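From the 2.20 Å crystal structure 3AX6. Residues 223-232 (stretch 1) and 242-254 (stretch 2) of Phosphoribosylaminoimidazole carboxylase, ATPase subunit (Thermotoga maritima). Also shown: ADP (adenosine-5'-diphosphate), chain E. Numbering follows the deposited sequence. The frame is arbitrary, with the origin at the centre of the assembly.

Stretch 1 (223-232) IAREIATSVV
Stretch 2, residues 242-254: GIEMFLTKQGEIL

This is a helix-on-hairpin contact made mainly of apolar side chains, with no hydrogen bond crossing between the two stretches and 377 Å² buried over both sides. The helix, residues 223-232, is regular, with phi/psi near -65/-40. Strand 242-248 is extended, and strand 253-254 returns beside it after a type I turn from Thr248 to Gly251. The helix axis passes 9.1 Å from the axis of the first strand at an angle of 131° between N-to-C directions, closer to antiparallel than to parallel.

Two backbone pairs set the register: Ala228 CA lies 5.9 Å from Ile243 CA, and Ala224 CA lies 6.7 Å from Ile253 CA. Each joins an alanine of the helix to an isoleucine of the hairpin; Ile223, Ile227 and Val231 pack around these pairs. Ile243, Met245 (selenomethionine) and Ile253 all point toward the helix.

Ile243 (chi1 m, chi2 m) places CG1 3.9 Å from Ala228 CB and CD1 3.8 Å from CG1 of Val231, whose chi1 is t. Met245, with chi angles m, t, m, reaches in across the helix: its SE is 3.9 Å from Ile227 CB and 3.4 Å from Ala224 O, and its CE is 3.9 Å from Ala224 CB and 4.3 Å from Ala228 CB. Ala224 O remains the acceptor for Ala228 N at 3.0 Å, so the selenium approaches a carbonyl already used by the helix. Ile253, chi1 m and chi2 t, reaches the first turn; its CD1 is 4.0 Å from Ile223 CG2 and 4.2 Å from Ala224 CB, and its CG2 is 4.3 Å from CG1 of Ile227 (m, m).

Alternation along the strand gives a further rule. Glu244 and Phe246 make no contact with the helix, and the ring edge of Phe246 meets ADP instead, CZ to C8 at 3.7 Å. Phe246 also ties the strands together, its N donating to Leu254 O at 2.7 Å and its O accepting from Leu254 N at 3.0 Å; this antiparallel pairing sets Ile253 across from Leu247 and diagonal to Met245, whose SE lies 3.9 Å from Ile253 CG2.

The turn closes with Gly251 N to Thr248 O at 3.2 Å, and Thr248 N donates to Glu252 O at 2.8 Å. Gly251 has phi 72°, a value that favours glycine. Thr248 OG1 (chi1 p) accepts from Glu252 N at 3.0 Å and donates to Glu252 OE1 at 2.8 Å. On the helix, two hydroxyls bond back to earlier carbonyls: Thr229 OG1 donates to Arg225 O at 2.6 Å, and Ser230 OG to Ile227 O at 2.5 Å, a very short bond.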

# COMPACT_ATOMS: atom_id res chain seq x y z
N ILE A 223 -15.64 25.48 4.41
CA ILE A 223 -16.70 25.29 5.40
C ILE A 223 -16.98 23.81 5.67
O ILE A 223 -17.26 23.42 6.80
CB ILE A 223 -18.00 25.99 4.95
CG1 ILE A 223 -17.83 27.51 5.04
CG2 ILE A 223 -19.19 25.51 5.81
CD1 ILE A 223 -19.05 28.30 4.58
N ALA A 224 -16.92 22.98 4.63
CA ALA A 224 -17.16 21.55 4.76
C ALA A 224 -16.12 20.89 5.67
O ALA A 224 -16.46 20.01 6.47
CB ALA A 224 -17.13 20.88 3.38
N ARG A 225 -14.87 21.33 5.55
CA ARG A 225 -13.79 20.79 6.37
C ARG A 225 -13.93 21.30 7.79
O ARG A 225 -13.55 20.63 8.74
CB ARG A 225 -12.42 21.18 5.79
CG ARG A 225 -12.14 20.58 4.41
CD ARG A 225 -10.76 20.94 3.85
NE ARG A 225 -9.67 20.36 4.64
CZ ARG A 225 -8.55 19.85 4.12
NH1 ARG A 225 -8.36 19.84 2.81
NH2 ARG A 225 -7.62 19.34 4.92
N GLU A 226 -14.50 22.50 7.93
CA GLU A 226 -14.72 23.09 9.24
C GLU A 226 -15.87 22.36 9.95
O GLU A 226 -15.76 22.01 11.12
CB GLU A 226 -15.05 24.59 9.10
CG GLU A 226 -13.88 25.44 8.60
CD GLU A 226 -14.23 26.92 8.42
OE1 GLU A 226 -13.33 27.70 8.04
OE2 GLU A 226 -15.40 27.31 8.65
N ILE A 227 -16.96 22.12 9.23
CA ILE A 227 -18.11 21.43 9.80
C ILE A 227 -17.69 20.04 10.26
O ILE A 227 -17.97 19.63 11.39
CB ILE A 227 -19.25 21.24 8.76
CG1 ILE A 227 -19.65 22.59 8.15
CG2 ILE A 227 -20.45 20.57 9.42
CD1 ILE A 227 -20.19 23.57 9.13
N ALA A 228 -17.01 19.31 9.38
CA ALA A 228 -16.56 17.96 9.67
C ALA A 228 -15.65 17.90 10.88
O ALA A 228 -15.80 17.05 11.74
CB ALA A 228 -15.85 17.37 8.46
N THR A 229 -14.70 18.82 10.93
CA THR A 229 -13.77 18.87 12.05
C THR A 229 -14.51 19.12 13.36
O THR A 229 -14.22 18.49 14.38
CB THR A 229 -12.73 19.98 11.84
OG1 THR A 229 -11.97 19.70 10.65
CG2 THR A 229 -11.80 20.07 13.04
N SER A 230 -15.49 20.02 13.33
CA SER A 230 -16.26 20.33 14.53
C SER A 230 -17.06 19.12 15.02
O SER A 230 -17.36 19.00 16.21
CB SER A 230 -17.20 21.49 14.26
OG SER A 230 -18.24 21.08 13.38
N VAL A 231 -17.40 18.22 14.10
CA VAL A 231 -18.15 17.02 14.46
C VAL A 231 -17.29 16.09 15.32
O VAL A 231 -17.69 15.68 16.42
CB VAL A 231 -18.61 16.22 13.23
CG1 VAL A 231 -19.15 14.86 13.67
CG2 VAL A 231 -19.68 16.98 12.47
N VAL A 232 -16.11 15.76 14.83
CA VAL A 232 -15.22 14.88 15.55
C VAL A 232 -14.73 15.55 16.84
O VAL A 232 -14.45 14.88 17.83
CB VAL A 232 -14.03 14.45 14.66
CG1 VAL A 232 -13.34 15.67 14.09
CG2 VAL A 232 -13.05 13.61 15.46
N GLY A 242 -15.83 9.29 8.89
CA GLY A 242 -16.36 9.65 7.59
C GLY A 242 -17.55 10.56 7.84
O GLY A 242 -18.55 10.13 8.42
N ILE A 243 -17.43 11.83 7.45
CA ILE A 243 -18.51 12.80 7.64
C ILE A 243 -19.18 13.11 6.31
O ILE A 243 -18.58 13.73 5.42
CB ILE A 243 -17.96 14.12 8.24
CG1 ILE A 243 -17.08 13.85 9.46
CG2 ILE A 243 -19.14 15.03 8.61
CD1 ILE A 243 -17.76 13.10 10.58
N GLU A 244 -20.43 12.68 6.16
CA GLU A 244 -21.18 12.90 4.93
C GLU A 244 -22.03 14.15 5.06
O GLU A 244 -22.76 14.31 6.02
CB GLU A 244 -22.04 11.68 4.62
CG GLU A 244 -21.21 10.44 4.41
CD GLU A 244 -22.04 9.18 4.40
OE1 GLU A 244 -23.07 9.16 3.70
OE2 GLU A 244 -21.66 8.22 5.11
N MSE A 245 -21.93 15.04 4.08
CA MSE A 245 -22.67 16.29 4.12
C MSE A 245 -23.40 16.61 2.82
O MSE A 245 -23.12 16.02 1.77
CB MSE A 245 -21.71 17.45 4.44
CG MSE A 245 -20.98 17.31 5.76
SE MSE A 245 -19.46 18.52 5.91
CE MSE A 245 -18.20 17.49 4.86
N PHE A 246 -24.35 17.54 2.91
CA PHE A 246 -25.12 17.99 1.75
C PHE A 246 -24.80 19.44 1.47
O PHE A 246 -24.72 20.25 2.39
CB PHE A 246 -26.63 17.93 2.01
CG PHE A 246 -27.18 16.55 2.18
CD1 PHE A 246 -26.63 15.46 1.51
CD2 PHE A 246 -28.30 16.34 2.98
CE1 PHE A 246 -27.18 14.20 1.62
CE2 PHE A 246 -28.86 15.07 3.11
CZ PHE A 246 -28.30 14.00 2.43
N LEU A 247 -24.61 19.77 0.20
CA LEU A 247 -24.38 21.14 -0.22
C LEU A 247 -25.71 21.45 -0.88
O LEU A 247 -25.98 20.95 -1.97
CB LEU A 247 -23.26 21.25 -1.26
CG LEU A 247 -23.23 22.59 -2.02
CD1 LEU A 247 -23.01 23.72 -1.04
CD2 LEU A 247 -22.13 22.59 -3.07
N THR A 248 -26.56 22.24 -0.21
CA THR A 248 -27.88 22.55 -0.76
C THR A 248 -27.83 23.52 -1.92
O THR A 248 -26.80 24.14 -2.18
CB THR A 248 -28.84 23.15 0.30
OG1 THR A 248 -28.40 24.46 0.68
CG2 THR A 248 -28.92 22.25 1.51
N LYS A 249 -28.96 23.62 -2.61
CA LYS A 249 -29.11 24.51 -3.76
C LYS A 249 -29.01 25.95 -3.28
O LYS A 249 -28.66 26.84 -4.06
CB LYS A 249 -30.47 24.27 -4.40
CG LYS A 249 -30.80 25.18 -5.58
CD LYS A 249 -32.32 25.43 -5.65
CE LYS A 249 -32.76 26.00 -7.00
NZ LYS A 249 -32.73 24.97 -8.07
N GLN A 250 -29.31 26.17 -2.01
CA GLN A 250 -29.25 27.51 -1.44
C GLN A 250 -27.94 27.82 -0.70
O GLN A 250 -27.91 28.68 0.18
CB GLN A 250 -30.45 27.73 -0.51
CG GLN A 250 -31.80 27.60 -1.19
CD GLN A 250 -32.30 26.17 -1.26
OE1 GLN A 250 -33.22 25.85 -2.01
NE2 GLN A 250 -31.70 25.30 -0.45
N GLY A 251 -26.88 27.11 -1.05
CA GLY A 251 -25.57 27.35 -0.46
C GLY A 251 -25.27 26.96 0.98
O GLY A 251 -24.32 27.47 1.56
N GLU A 252 -26.06 26.06 1.57
CA GLU A 252 -25.82 25.65 2.94
C GLU A 252 -25.16 24.27 2.97
O GLU A 252 -25.42 23.43 2.10
CB GLU A 252 -27.13 25.55 3.73
CG GLU A 252 -28.16 26.64 3.46
CD GLU A 252 -29.60 26.12 3.62
OE1 GLU A 252 -30.08 25.38 2.73
OE2 GLU A 252 -30.23 26.45 4.65
N ILE A 253 -24.31 24.04 3.96
CA ILE A 253 -23.68 22.73 4.10
C ILE A 253 -24.19 22.09 5.39
O ILE A 253 -23.95 22.60 6.48
CB ILE A 253 -22.15 22.85 4.09
CG1 ILE A 253 -21.71 23.33 2.70
CG2 ILE A 253 -21.51 21.50 4.43
CD1 ILE A 253 -20.25 23.54 2.55
N LEU A 254 -24.92 20.99 5.24
CA LEU A 254 -25.51 20.26 6.36
C LEU A 254 -24.91 18.87 6.50
O LEU A 254 -24.61 18.22 5.50
CB LEU A 254 -27.03 20.13 6.13
CG LEU A 254 -27.93 21.38 6.15
CD1 LEU A 254 -27.31 22.51 5.38
CD2 LEU A 254 -29.30 21.05 5.57
PB ADP E . -28.63 5.74 4.00
O1B ADP E . -27.26 6.28 3.81
O2B ADP E . -29.08 4.96 2.65
O3B ADP E . -28.62 4.69 5.32
PA ADP E . -29.35 8.42 3.79
O1A ADP E . -29.52 9.37 4.91
O2A ADP E . -27.83 8.54 3.24
O3A ADP E . -29.74 6.91 4.33
O5' ADP E . -30.43 8.81 2.63
C5' ADP E . -29.93 8.35 1.36
C4' ADP E . -30.19 9.40 0.27
O4' ADP E . -31.50 10.03 0.45
C3' ADP E . -29.14 10.53 0.32
O3' ADP E . -27.96 10.21 -0.42
C2' ADP E . -29.92 11.72 -0.24
O2' ADP E . -29.80 11.80 -1.66
C1' ADP E . -31.37 11.46 0.22
N9 ADP E . -31.70 12.24 1.43
C8 ADP E . -31.36 11.95 2.73
N7 ADP E . -31.82 12.86 3.54
C5 ADP E . -32.49 13.79 2.83
C6 ADP E . -33.18 14.99 3.14
N6 ADP E . -33.28 15.43 4.44
N1 ADP E . -33.75 15.70 2.14
C2 ADP E . -33.67 15.30 0.86
N3 ADP E . -33.02 14.18 0.53
C4 ADP E . -32.42 13.41 1.46